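Long-range contact in lumazine protein (Photobacterium kishitanii, PDB 3A35), which acts as an antenna protein that shifts bacterial luciferase emission to shorter wavelength: residues A[40-45]-A[83-88]. Numbering follows the deposited sequence.
With RBF (riboflavin), chain C.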
# COMPACT_ATOMS: atom_id res chain seq x y z
N THR A 40 5.94 -11.94 11.99
CA THR A 40 5.85 -10.50 11.89
C THR A 40 4.61 -10.10 11.14
O THR A 40 4.27 -10.68 10.09
CB THR A 40 7.01 -9.93 11.11
OG1 THR A 40 8.25 -10.10 11.86
CG2 THR A 40 6.83 -8.46 10.70
N VAL A 41 3.90 -9.13 11.68
CA VAL A 41 2.71 -8.56 11.04
C VAL A 41 3.17 -7.18 10.61
O VAL A 41 3.56 -6.33 11.39
CB VAL A 41 1.52 -8.47 12.02
CG1 VAL A 41 0.38 -7.76 11.29
CG2 VAL A 41 1.07 -9.86 12.33
N MET A 42 3.16 -6.88 9.32
CA MET A 42 3.67 -5.63 8.74
C MET A 42 2.80 -5.24 7.61
O MET A 42 1.85 -6.03 7.18
CB MET A 42 5.13 -5.78 8.25
CG MET A 42 5.23 -6.88 7.12
SD MET A 42 6.92 -7.02 6.46
CE MET A 42 7.11 -5.43 5.66
N LEU A 43 2.99 -4.03 7.12
CA LEU A 43 2.20 -3.57 5.94
C LEU A 43 2.88 -3.84 4.61
O LEU A 43 4.02 -3.46 4.38
CB LEU A 43 1.91 -2.07 6.02
CG LEU A 43 1.20 -1.65 7.31
CD1 LEU A 43 0.80 -0.15 7.11
CD2 LEU A 43 -0.07 -2.45 7.61
N VAL A 44 2.10 -4.48 3.74
CA VAL A 44 2.55 -4.69 2.37
C VAL A 44 1.51 -4.01 1.48
O VAL A 44 0.30 -4.31 1.54
CB VAL A 44 2.55 -6.21 2.05
CG1 VAL A 44 3.01 -6.35 0.53
CG2 VAL A 44 3.50 -6.92 2.95
N ASN A 45 1.96 -2.97 0.75
CA ASN A 45 0.97 -2.13 0.10
C ASN A 45 -0.14 -1.68 0.99
O ASN A 45 -1.34 -1.51 0.62
CB ASN A 45 0.34 -2.72 -1.14
CG ASN A 45 1.26 -2.75 -2.36
OD1 ASN A 45 2.20 -1.98 -2.47
ND2 ASN A 45 0.93 -3.60 -3.34
N LEU A 83 6.64 -1.59 1.55
CA LEU A 83 6.85 -2.30 2.84
C LEU A 83 6.95 -1.33 4.01
O LEU A 83 7.69 -0.33 3.89
CB LEU A 83 8.17 -3.11 2.78
CG LEU A 83 8.23 -4.12 1.61
CD1 LEU A 83 9.62 -4.75 1.53
CD2 LEU A 83 7.09 -5.20 1.73
N GLU A 84 6.31 -1.66 5.13
CA GLU A 84 6.50 -0.85 6.36
C GLU A 84 6.39 -1.80 7.56
O GLU A 84 5.38 -2.52 7.75
CB GLU A 84 5.48 0.21 6.51
CG GLU A 84 5.74 1.11 7.75
CD GLU A 84 4.70 2.14 8.00
OE1 GLU A 84 3.71 2.35 7.30
OE2 GLU A 84 4.84 2.71 9.16
N VAL A 85 7.47 -1.83 8.35
CA VAL A 85 7.49 -2.60 9.63
C VAL A 85 7.04 -1.66 10.73
O VAL A 85 7.24 -0.47 10.67
CB VAL A 85 8.90 -3.11 9.83
CG1 VAL A 85 9.01 -3.88 11.22
CG2 VAL A 85 9.27 -4.03 8.70
N ARG A 86 6.35 -2.16 11.70
CA ARG A 86 5.83 -1.32 12.79
C ARG A 86 6.95 -0.56 13.51
O ARG A 86 8.06 -1.11 13.61
CB ARG A 86 5.00 -2.07 13.81
CG ARG A 86 5.65 -3.03 14.63
CD ARG A 86 4.59 -3.52 15.67
NE ARG A 86 3.84 -4.50 14.86
CZ ARG A 86 2.58 -4.33 14.47
NH1 ARG A 86 1.93 -3.22 14.77
NH2 ARG A 86 2.03 -5.24 13.72
N PRO A 87 6.62 0.66 14.01
CA PRO A 87 7.64 1.36 14.78
C PRO A 87 8.20 0.56 15.92
O PRO A 87 7.51 -0.19 16.63
CB PRO A 87 6.82 2.54 15.39
CG PRO A 87 5.76 2.88 14.32
CD PRO A 87 5.44 1.51 13.70
N GLU A 88 9.52 0.71 16.06
CA GLU A 88 10.32 -0.06 17.00
C GLU A 88 10.08 0.30 18.54
O GLU A 88 9.94 -0.55 19.45
CB GLU A 88 11.78 0.19 16.55
CG GLU A 88 12.22 -0.65 15.44
CD GLU A 88 12.58 -1.93 16.08
OE1 GLU A 88 13.73 -2.08 16.67
OE2 GLU A 88 11.66 -2.73 16.10
N1 RBF C . -5.01 -10.93 5.83
C2 RBF C . -4.45 -11.86 5.02
O2 RBF C . -4.97 -12.15 3.90
N3 RBF C . -3.25 -12.50 5.31
C4 RBF C . -2.55 -12.21 6.50
O4 RBF C . -1.48 -12.81 6.71
C4A RBF C . -3.20 -11.30 7.36
N5 RBF C . -2.56 -11.06 8.64
C5A RBF C . -3.20 -10.14 9.48
C6 RBF C . -2.65 -10.01 10.76
C7 RBF C . -3.33 -9.10 11.61
C7M RBF C . -2.75 -9.00 13.05
C8 RBF C . -4.42 -8.37 11.23
C8M RBF C . -5.01 -7.40 12.17
C9 RBF C . -4.95 -8.50 9.90
C9A RBF C . -4.38 -9.47 9.07
N10 RBF C . -4.95 -9.72 7.77
C10 RBF C . -4.36 -10.69 7.00
C1' RBF C . -6.16 -9.16 7.35
C2' RBF C . -6.06 -8.03 6.34
O2' RBF C . -5.18 -6.99 6.88
C3' RBF C . -7.34 -7.44 6.08
O3' RBF C . -8.19 -8.60 5.57
C4' RBF C . -7.35 -6.47 4.88
O4' RBF C . -6.68 -5.24 5.27
C5' RBF C . -8.77 -6.11 4.43
O5' RBF C . -8.78 -5.31 3.25
O HOH W 1 5.89 -4.91 11.65
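Val41 meets Arg86 where the two antiparallel segments part. Its carbonyl O takes a weak, bent hydrogen bond from Arg86 NH2 (3.0 Å, 125° at the hydrogen), while the edge of the guanidinium, in plane, faces Val41 CB. Val41 O also accepts from a water at 2.7 Å, which in turn accepts from Arg86 N; a water thus stands where the next direct strand bond might be expected. The two methyls of Val41 turn to riboflavin, with Val41 CG1 3.8 Å from riboflavin C7M, a methyl carbon on the ring system, and CG2 slightly farther, while CB stays beside Arg86.

In Met42 a bend at chi3 (-67°) brings CE against Leu83 and Val85, with Met42 CE 3.8 Å from Leu83 CB. Phe28 and Phe61 border the same apolar cluster.

Leu43 and Glu84 form a hydrogen-bonded antiparallel pair: Leu43 N reaches Glu84 O at 2.9 Å, Glu84 N returns to Leu43 O at 3.0 Å, and both donors lie in the carbonyl planes. Their side chains run side by side, Leu43 CD1 3.8 Å from Glu84 OE1, but the carboxylate is directed to the N-terminal segment, where OE2 accepts from Lys3 N and OE1 more weakly from Gly4 N.

Val44 and Leu83 make the following non-hydrogen-bonded pair; Val44 CG2 and Leu83 CD2 are 4.2 Å apart, with Phe61 packed against Val44. Together the pairs join strands 41-44 and 80-84 in the closed six-stranded antiparallel barrel of a lumazine-binding domain, the riboflavin synthase-like fold, with the riboflavin methyl C7M against Val41.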